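Local coordinates for phosphoglycolate phosphatase (Lactobacillus plantarum, PDB 2HDO), which probably hydrolyses 2-phosphoglycolate to glycolate and phosphate, as a putative phosphatase of the haloacid dehalogenase (HAD) superfamily, at residues Tyr4-Met8 / Ala147-Val153; Ala21-Met26 / Tyr71-Met75; Leu99-Ile103 / Met122-Val127. All coordinates share one frame; numbering follows the deposited sequence. Where two conformers were deposited one is given.

Contact 1: Tyr4-Met8 / Ala147-Val153; sequences YQALM and ALEKVNV
Val153 CG1 lies 3.9 Å from Ala6 CB and touches the aliphatic CB of Gln5 as well, so one branched residue covers two neighbours on the strand. Farther along that strand Met8, a selenomethionine, meets three residues at and just beyond the end of the helix: SE rests 3.9 Å from Ala147 CB, CG lies 4.0 Å from Leu148 CD2, and CE meets Val151 CG2 tip to tip at 4.1 Å. Its chain bends at chi2 (-73°), which turns the selenium and methyl alongside the helix end instead of straight out from the strand. Small alanines at Ala6 and Ala147 let the larger side chains come close. Leu148 CD2 bridges the two groups, also reaching Ala6 CB at 4.2 Å. A Schellman motif positions Val153: Asn152 takes the left-handed backbone conformation, and Val153 N bonds back to Leu148 O at 3.1 Å, ending helix 142-150 and folding the chain toward the sheet. Replacing Val153 by an alanine would probably open a gap beside Ala6 and leave Gln5 CB uncovered. Strand 158-162 adds Phe160 against Met8 and Ala158 against Leu148. With no hydrogen bond between the two segments, this contact rests on side-chain packing, mostly apolar.

Contact 2: Ala21-Met26 / Tyr71-Met75; sequences AYTTVM and YEDVM
The phenol oxygen of Tyr71 meets the Tyr22 ring at its edge, in the ring plane, with Tyr71 OH 3.5 Å from Tyr22 CD1. One face of the Tyr22 ring carries CG of Met26, from the next turn of its own helix, 3.4 Å above the plane and toward the rim. Over one face of the Tyr71 ring sits CB of Met75, also offset to the rim. Val25 CG1 and the selenium of Met26 reach this second ring obliquely; the selenium lies 4.7 Å from the centroid, 56° off the normal, in a Met-aromatic contact. Val25 CG1 comes closer, 3.5 Å from Tyr71 CD1. With CG1 anti to the backbone N (chi1 171°), Val25 gives one branch to Tyr71 and Val74 and the other to Met75, which suits a beta-branched residue facing the partner helix. Met75 is flexible enough to bend at chi2 and chi3, carrying its CE to 3.8 Å from Tyr22 N, beside the small Ala21. The hydroxyl of Tyr22 is hydrogen-bonded to Thr45, and its ring meets Phe46 edge-to-face. The short helical segments cross at 123°, 9.6 Å apart, with apolar side chains filling the interface. A helical insertion after the first strand is the cap of many HAD phosphatases, and helices 19-31 and 64-75, which follow strand 6-9, are consistent with belonging to one here.

Contact 3: Leu99-Ile103 / Met122-Val127; sequences LRLGI and MMRMAV
Ala126 N donates to Leu101 O at 2.6 Å and Ile103 N to Val127 O at 3.1 Å, joining neighbouring parallel strands of a beta-alpha-beta crossover whose connecting helix is 109-116. Both donors are tilted from the acceptor's carbonyl plane, by 21° and 25°. The chain turns a corner at Ala126. Where direct pairing stops, water takes over: one water accepts from Leu101 N and donates to Arg124 O, while another donates to Ala126 O and accepts a weak bond from Arg100 NH2. The bent chain of Arg100 brings its guanidinium obliquely to the methyl of Ala126, NH2 lying 3.6 Å from CB, so a small residue fits between this group and the strand. Gly102 CA is in contact with Val127 O at 3.1 Å; a side chain on this glycine would run into CG1 of Val127. On the side of Leu101 and Ile103, Met125 lays its selenium over Gly102, 3.8 Å from CA, and Phe92 of helix 88-94 packs against both Met125 and Leu101. The extended chi3 (178°) of Met125 sends CE onward to Ile103 CG1. Ile103 crosses Met122 at about a right angle, its CD1 methyl 3.5 Å from the selenium.

Overall arrangement
Contacts 1 and 3 both reach the same parallel sheet, their centres about 9 Å apart. Strands 6-9 and 100-104 are neighbours there; probable bonds from Gln5 O, just before the first strand, to Arg100 N and from Leu7 N to Arg100 O, each 3.0 Å, join them. Contact 3 extends the sheet to its outer strand; contact 1 packs helix 142-150 against it. Contact 2, in the helices after strand 6-9, has its centre about 31 Å from contact 1's and 26 Å from contact 3's. A phosphate ion, probably from the crystallisation liquor, lies about 4 Å from its Val74 side chain. Tyr71 and Ile103 lie near the likely HAD motif (Asp10, Asp12, Thr14) without touching.

Contact 1: Tyr4-Met8 / Ala147-Val153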
loop_
_atom_site.group_PDB
_atom_site.type_symbol
_atom_site.label_atom_id
_atom_site.label_comp_id
_atom_site.label_asym_id
_atom_site.label_seq_id
_atom_site.Cartn_x
_atom_site.Cartn_y
_atom_site.Cartn_z
ATOM N N TYR A 4 -2.719 19.929 5.109
ATOM C CA TYR A 4 -3.550 18.779 5.470
ATOM C C TYR A 4 -3.597 18.512 6.983
ATOM O O TYR A 4 -2.628 18.780 7.703
ATOM C CB TYR A 4 -3.011 17.555 4.755
ATOM C CG TYR A 4 -3.035 17.700 3.247
ATOM C CD1 TYR A 4 -4.227 17.547 2.548
ATOM C CD2 TYR A 4 -1.886 18.015 2.525
ATOM C CE1 TYR A 4 -4.267 17.671 1.162
ATOM C CE2 TYR A 4 -1.931 18.178 1.151
ATOM C CZ TYR A 4 -3.116 18.020 0.472
ATOM O OH TYR A 4 -3.170 18.128 -0.900
ATOM N N GLN A 5 -4.738 17.966 7.431
ATOM C CA GLN A 5 -4.923 17.493 8.799
ATOM C C GLN A 5 -4.566 16.013 8.980
ATOM O O GLN A 5 -4.292 15.573 10.102
ATOM C CB GLN A 5 -6.346 17.668 9.250
ATOM C CG GLN A 5 -6.741 19.101 9.431
ATOM C CD GLN A 5 -8.249 19.277 9.604
ATOM O OE1 GLN A 5 -8.922 18.398 10.135
ATOM N NE2 GLN A 5 -8.779 20.414 9.147
ATOM N N ALA A 6 -4.612 15.253 7.886
ATOM C CA ALA A 6 -4.304 13.845 7.940
ATOM C C ALA A 6 -3.502 13.413 6.737
ATOM O O ALA A 6 -3.719 13.904 5.614
ATOM C CB ALA A 6 -5.590 12.998 8.037
ATOM N N LEU A 7 -2.606 12.465 6.989
ATOM C CA LEU A 7 -1.861 11.758 5.963
ATOM C C LEU A 7 -2.113 10.283 6.124
ATOM O O LEU A 7 -1.873 9.740 7.193
ATOM C CB LEU A 7 -0.372 12.003 6.079
ATOM C CG LEU A 7 0.134 13.413 5.975
ATOM C CD1 LEU A 7 1.677 13.362 6.025
ATOM C CD2 LEU A 7 -0.340 14.132 4.756
HETATM N N MSE A 8 -2.656 9.665 5.075
HETATM C CA MSE A 8 -2.824 8.211 5.033
HETATM C C MSE A 8 -1.843 7.636 4.069
HETATM O O MSE A 8 -1.606 8.226 3.028
HETATM C CB MSE A 8 -4.239 7.853 4.589
HETATM C CG MSE A 8 -5.281 8.441 5.466
HETATM SE SE MSE A 8 -5.385 7.536 7.205
HETATM C CE MSE A 8 -5.172 9.112 8.455
ATOM N N ALA A 147 -11.084 5.067 7.208
ATOM C CA ALA A 147 -9.928 5.529 7.968
ATOM C C ALA A 147 -10.118 6.967 8.373
ATOM O O ALA A 147 -9.923 7.343 9.530
ATOM C CB ALA A 147 -8.620 5.361 7.130
ATOM N N LEU A 148 -10.554 7.792 7.428
ATOM C CA LEU A 148 -10.717 9.201 7.739
ATOM C C LEU A 148 -11.851 9.490 8.748
ATOM O O LEU A 148 -11.712 10.325 9.619
ATOM C CB LEU A 148 -10.923 10.025 6.470
ATOM C CG LEU A 148 -9.760 10.039 5.505
ATOM C CD1 LEU A 148 -10.157 10.724 4.239
ATOM C CD2 LEU A 148 -8.528 10.675 6.193
ATOM N N GLU A 149 -12.918 8.713 8.692
ATOM C CA GLU A 149 -13.980 8.832 9.671
ATOM C C GLU A 149 -13.464 8.509 11.088
ATOM O O GLU A 149 -13.825 9.176 12.041
ATOM C CB GLU A 149 -15.134 7.895 9.324
ATOM C CG GLU A 149 -16.420 8.265 9.995
ATOM N N LYS A 150 -12.605 7.501 11.192
ATOM C CA LYS A 150 -12.050 7.067 12.483
ATOM C C LYS A 150 -11.132 8.115 13.133
ATOM O O LYS A 150 -11.022 8.138 14.349
ATOM C CB LYS A 150 -11.332 5.701 12.370
ATOM C CG LYS A 150 -12.257 4.529 12.198
ATOM C CD LYS A 150 -11.487 3.238 11.966
ATOM N N VAL A 151 -10.469 8.956 12.336
ATOM C CA VAL A 151 -9.641 10.056 12.872
ATOM C C VAL A 151 -10.347 11.418 12.788
ATOM O O VAL A 151 -9.735 12.442 13.100
ATOM C CB VAL A 151 -8.253 10.089 12.238
ATOM C CG1 VAL A 151 -7.537 8.779 12.522
ATOM C CG2 VAL A 151 -8.320 10.365 10.748
ATOM N N ASN A 152 -11.649 11.416 12.473
ATOM C CA ASN A 152 -12.443 12.631 12.393
ATOM C C ASN A 152 -11.799 13.710 11.530
ATOM O O ASN A 152 -11.632 14.848 11.968
ATOM C CB ASN A 152 -12.701 13.188 13.796
ATOM C CG ASN A 152 -13.456 12.220 14.680
ATOM O OD1 ASN A 152 -12.954 11.818 15.729
ATOM N ND2 ASN A 152 -14.657 11.831 14.262
ATOM N N VAL A 153 -11.432 13.345 10.311
ATOM C CA VAL A 153 -10.895 14.284 9.350
ATOM C C VAL A 153 -11.675 14.134 8.067
ATOM O O VAL A 153 -11.912 13.044 7.587
ATOM C CB VAL A 153 -9.367 14.081 9.104
ATOM C CG1 VAL A 153 -8.898 14.986 7.966
ATOM C CG2 VAL A 153 -8.627 14.362 10.387
#

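Contact 2: Ala21-Met26 / Tyr71-Met75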
loop_
_atom_site.group_PDB
_atom_site.type_symbol
_atom_site.label_atom_id
_atom_site.label_comp_id
_atom_site.label_asym_id
_atom_site.label_seq_id
_atom_site.Cartn_x
_atom_site.Cartn_y
_atom_site.Cartn_z
ATOM N N ALA A 21 10.620 -9.213 -2.198
ATOM C CA ALA A 21 9.993 -10.328 -1.439
ATOM C C ALA A 21 8.737 -10.838 -2.146
ATOM O O ALA A 21 8.547 -12.053 -2.293
ATOM C CB ALA A 21 9.693 -9.933 -0.006
ATOM N N TYR A 22 7.915 -9.911 -2.648
ATOM C CA TYR A 22 6.733 -10.277 -3.428
ATOM C C TYR A 22 7.088 -11.188 -4.584
ATOM O O TYR A 22 6.386 -12.167 -4.869
ATOM C CB TYR A 22 6.081 -9.000 -3.965
ATOM C CG TYR A 22 5.020 -9.215 -5.028
ATOM C CD1 TYR A 22 3.709 -9.452 -4.667
ATOM C CD2 TYR A 22 5.327 -9.136 -6.391
ATOM C CE1 TYR A 22 2.735 -9.629 -5.610
ATOM C CE2 TYR A 22 4.351 -9.337 -7.365
ATOM C CZ TYR A 22 3.063 -9.575 -6.962
ATOM O OH TYR A 22 2.084 -9.757 -7.894
ATOM N N THR A 23 8.158 -10.826 -5.264
ATOM C CA THR A 23 8.583 -11.567 -6.428
ATOM C C THR A 23 8.901 -13.009 -6.048
ATOM O O THR A 23 8.447 -13.937 -6.689
ATOM C CB THR A 23 9.752 -10.877 -7.160
ATOM O OG1 THR A 23 9.324 -9.570 -7.583
ATOM C CG2 THR A 23 10.178 -11.735 -8.367
ATOM N N THR A 24 9.723 -13.178 -5.014
ATOM C CA THR A 24 10.138 -14.502 -4.528
ATOM C C THR A 24 8.900 -15.333 -4.118
ATOM O O THR A 24 8.750 -16.481 -4.456
ATOM C CB THR A 24 11.078 -14.314 -3.306
ATOM O OG1 THR A 24 12.275 -13.638 -3.726
ATOM C CG2 THR A 24 11.465 -15.627 -2.642
ATOM N N VAL A 25 7.985 -14.705 -3.415
ATOM C CA VAL A 25 6.849 -15.407 -2.859
ATOM C C VAL A 25 5.918 -15.797 -3.999
ATOM O O VAL A 25 5.490 -16.930 -4.091
ATOM C CB VAL A 25 6.105 -14.544 -1.840
ATOM C CG1 VAL A 25 4.783 -15.232 -1.454
ATOM C CG2 VAL A 25 6.984 -14.254 -0.598
HETATM N N MSE A 26 5.589 -14.837 -4.860
HETATM C CA MSE A 26 4.705 -15.163 -6.007
HETATM C C MSE A 26 5.247 -16.286 -6.888
HETATM O O MSE A 26 4.496 -17.160 -7.383
HETATM C CB MSE A 26 4.474 -13.928 -6.860
HETATM C CG MSE A 26 3.660 -12.897 -6.212
HETATM SE SE MSE A 26 1.770 -13.404 -6.086
HETATM C CE MSE A 26 1.227 -13.239 -8.011
ATOM N N TYR A 71 -0.157 -17.596 -0.619
ATOM C CA TYR A 71 0.656 -16.424 -0.687
ATOM C C TYR A 71 0.877 -15.902 0.693
ATOM O O TYR A 71 2.007 -15.565 1.051
ATOM C CB TYR A 71 0.025 -15.322 -1.546
ATOM C CG TYR A 71 0.757 -14.007 -1.492
ATOM C CD1 TYR A 71 1.800 -13.731 -2.366
ATOM C CD2 TYR A 71 0.407 -13.033 -0.574
ATOM C CE1 TYR A 71 2.505 -12.519 -2.304
ATOM C CE2 TYR A 71 1.100 -11.797 -0.505
ATOM C CZ TYR A 71 2.137 -11.548 -1.396
ATOM O OH TYR A 71 2.813 -10.331 -1.370
ATOM N N GLU A 72 -0.198 -15.808 1.482
ATOM C CA GLU A 72 -0.042 -15.252 2.830
ATOM C C GLU A 72 0.842 -16.136 3.714
ATOM O O GLU A 72 1.646 -15.652 4.516
ATOM C CB GLU A 72 -1.406 -15.023 3.466
ATOM C CG GLU A 72 -2.285 -14.082 2.683
ATOM N N ASP A 73 0.690 -17.441 3.544
ATOM C CA ASP A 73 1.481 -18.404 4.312
ATOM C C ASP A 73 2.973 -18.306 4.044
ATOM O O ASP A 73 3.769 -18.291 4.978
ATOM C CB ASP A 73 0.983 -19.813 4.021
ATOM C CG ASP A 73 -0.463 -20.038 4.499
ATOM O OD1 ASP A 73 -0.998 -19.178 5.248
ATOM O OD2 ASP A 73 -1.057 -21.078 4.123
ATOM N N VAL A 74 3.349 -18.178 2.777
ATOM C CA VAL A 74 4.749 -18.064 2.376
ATOM C C VAL A 74 5.325 -16.704 2.727
ATOM O O VAL A 74 6.453 -16.590 3.217
ATOM C CB VAL A 74 4.916 -18.334 0.861
ATOM C CG1 VAL A 74 6.363 -18.113 0.462
ATOM C CG2 VAL A 74 4.499 -19.745 0.537
HETATM N N MSE A 75 4.543 -15.666 2.480
HETATM C CA MSE A 75 4.987 -14.310 2.761
HETATM C C MSE A 75 5.340 -14.126 4.237
HETATM O O MSE A 75 6.261 -13.392 4.561
HETATM C CB MSE A 75 3.905 -13.308 2.333
HETATM C CG MSE A 75 4.247 -11.849 2.668
HETATM SE SE MSE A 75 6.055 -11.279 1.968
HETATM C CE MSE A 75 5.486 -10.638 0.174
#

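Contact 3: Leu99-Ile103 / Met122-Val127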
loop_
_atom_site.group_PDB
_atom_site.type_symbol
_atom_site.label_atom_id
_atom_site.label_comp_id
_atom_site.label_asym_id
_atom_site.label_seq_id
_atom_site.Cartn_x
_atom_site.Cartn_y
_atom_site.Cartn_z
ATOM N N LEU A 99 -0.597 16.197 13.102
ATOM C CA LEU A 99 -1.205 15.370 12.065
ATOM C C LEU A 99 -1.860 14.115 12.608
ATOM O O LEU A 99 -1.400 13.518 13.584
ATOM C CB LEU A 99 -0.173 14.932 11.050
ATOM C CG LEU A 99 0.283 16.002 10.112
ATOM C CD1 LEU A 99 1.500 15.540 9.358
ATOM C CD2 LEU A 99 -0.880 16.394 9.151
ATOM N N ARG A 100 -2.956 13.713 11.982
ATOM C CA ARG A 100 -3.452 12.360 12.149
ATOM C C ARG A 100 -2.844 11.494 11.074
ATOM O O ARG A 100 -3.032 11.747 9.880
ATOM C CB ARG A 100 -4.991 12.256 12.126
ATOM C CG ARG A 100 -5.753 13.316 12.852
ATOM C CD ARG A 100 -5.426 13.571 14.298
ATOM N NE ARG A 100 -5.273 12.391 15.147
ATOM C CZ ARG A 100 -6.244 11.725 15.779
ATOM N NH1 ARG A 100 -7.530 12.051 15.633
ATOM N NH2 ARG A 100 -5.911 10.701 16.563
ATOM N N LEU A 101 -2.072 10.498 11.488
ATOM C CA LEU A 101 -1.386 9.632 10.552
ATOM C C LEU A 101 -2.099 8.271 10.543
ATOM O O LEU A 101 -2.585 7.786 11.578
ATOM C CB LEU A 101 0.092 9.424 10.944
ATOM C CG LEU A 101 0.977 10.674 11.068
ATOM C CD1 LEU A 101 2.373 10.254 11.399
ATOM C CD2 LEU A 101 0.960 11.497 9.795
ATOM N N GLY A 102 -2.178 7.653 9.378
ATOM C CA GLY A 102 -2.665 6.296 9.325
ATOM C C GLY A 102 -2.222 5.518 8.086
ATOM O O GLY A 102 -1.535 6.028 7.174
ATOM N N ILE A 103 -2.690 4.286 8.068
ATOM C CA ILE A 103 -2.396 3.326 7.042
ATOM C C ILE A 103 -3.712 2.785 6.454
ATOM O O ILE A 103 -4.654 2.466 7.169
ATOM C CB ILE A 103 -1.549 2.176 7.617
ATOM C CG1 ILE A 103 -0.123 2.695 7.834
ATOM C CG2 ILE A 103 -1.558 0.954 6.647
ATOM C CD1 ILE A 103 0.811 1.703 8.376
HETATM N N MSE A 122 5.072 2.781 13.744
HETATM C CA MSE A 122 3.682 2.364 13.877
HETATM C C MSE A 122 2.961 2.877 15.142
HETATM O O MSE A 122 1.717 2.982 15.143
HETATM C CB MSE A 122 3.579 0.835 13.773
HETATM C CG MSE A 122 4.076 0.304 12.463
HETATM SE SE MSE A 122 2.823 0.697 10.998
HETATM C CE MSE A 122 1.382 -0.514 11.544
HETATM N N MSE A 123 3.709 3.203 16.198
HETATM C CA MSE A 123 3.138 3.823 17.392
HETATM C C MSE A 123 2.559 5.213 17.134
HETATM O O MSE A 123 1.824 5.734 17.976
HETATM C CB MSE A 123 4.183 3.922 18.503
HETATM C CG MSE A 123 4.710 2.574 18.975
HETATM SE SE MSE A 123 4.138 2.091 20.792
HETATM C CE MSE A 123 5.106 3.494 21.745
ATOM N N ARG A 124 2.897 5.816 15.993
ATOM C CA ARG A 124 2.363 7.143 15.624
ATOM C C ARG A 124 1.087 7.073 14.792
ATOM O O ARG A 124 0.499 8.103 14.448
ATOM C CB ARG A 124 3.380 7.944 14.830
ATOM C CG ARG A 124 4.678 8.162 15.553
ATOM C CD ARG A 124 5.532 9.197 14.834
ATOM N NE ARG A 124 6.908 9.120 15.335
ATOM C CZ ARG A 124 7.392 9.829 16.360
ATOM N NH1 ARG A 124 6.645 10.728 17.011
ATOM N NH2 ARG A 124 8.654 9.650 16.726
HETATM N N MSE A 125 0.694 5.867 14.413
HETATM C CA MSE A 125 -0.476 5.676 13.590
HETATM C C MSE A 125 -1.751 5.776 14.403
HETATM O O MSE A 125 -1.946 5.057 15.374
HETATM C CB MSE A 125 -0.420 4.348 12.803
HETATM C CG MSE A 125 0.789 4.123 11.923
HETATM SE SE MSE A 125 0.798 5.392 10.460
HETATM C CE MSE A 125 2.413 5.026 9.483
ATOM N N ALA A 126 -2.624 6.670 13.971
ATOM C CA ALA A 126 -3.903 6.908 14.619
ATOM C C ALA A 126 -4.957 5.885 14.207
ATOM O O ALA A 126 -5.930 5.668 14.923
ATOM C CB ALA A 126 -4.396 8.320 14.282
ATOM N N VAL A 127 -4.776 5.298 13.031
ATOM C CA VAL A 127 -5.706 4.313 12.467
ATOM C C VAL A 127 -4.926 3.442 11.491
ATOM O O VAL A 127 -4.003 3.919 10.856
ATOM C CB VAL A 127 -6.895 5.012 11.711
ATOM C CG1 VAL A 127 -6.415 5.799 10.508
ATOM C CG2 VAL A 127 -7.949 4.003 11.304
HETATM O O HOH W 1 -1.135 10.230 14.253
HETATM O O HOH W 2 -6.550 7.719 17.111
#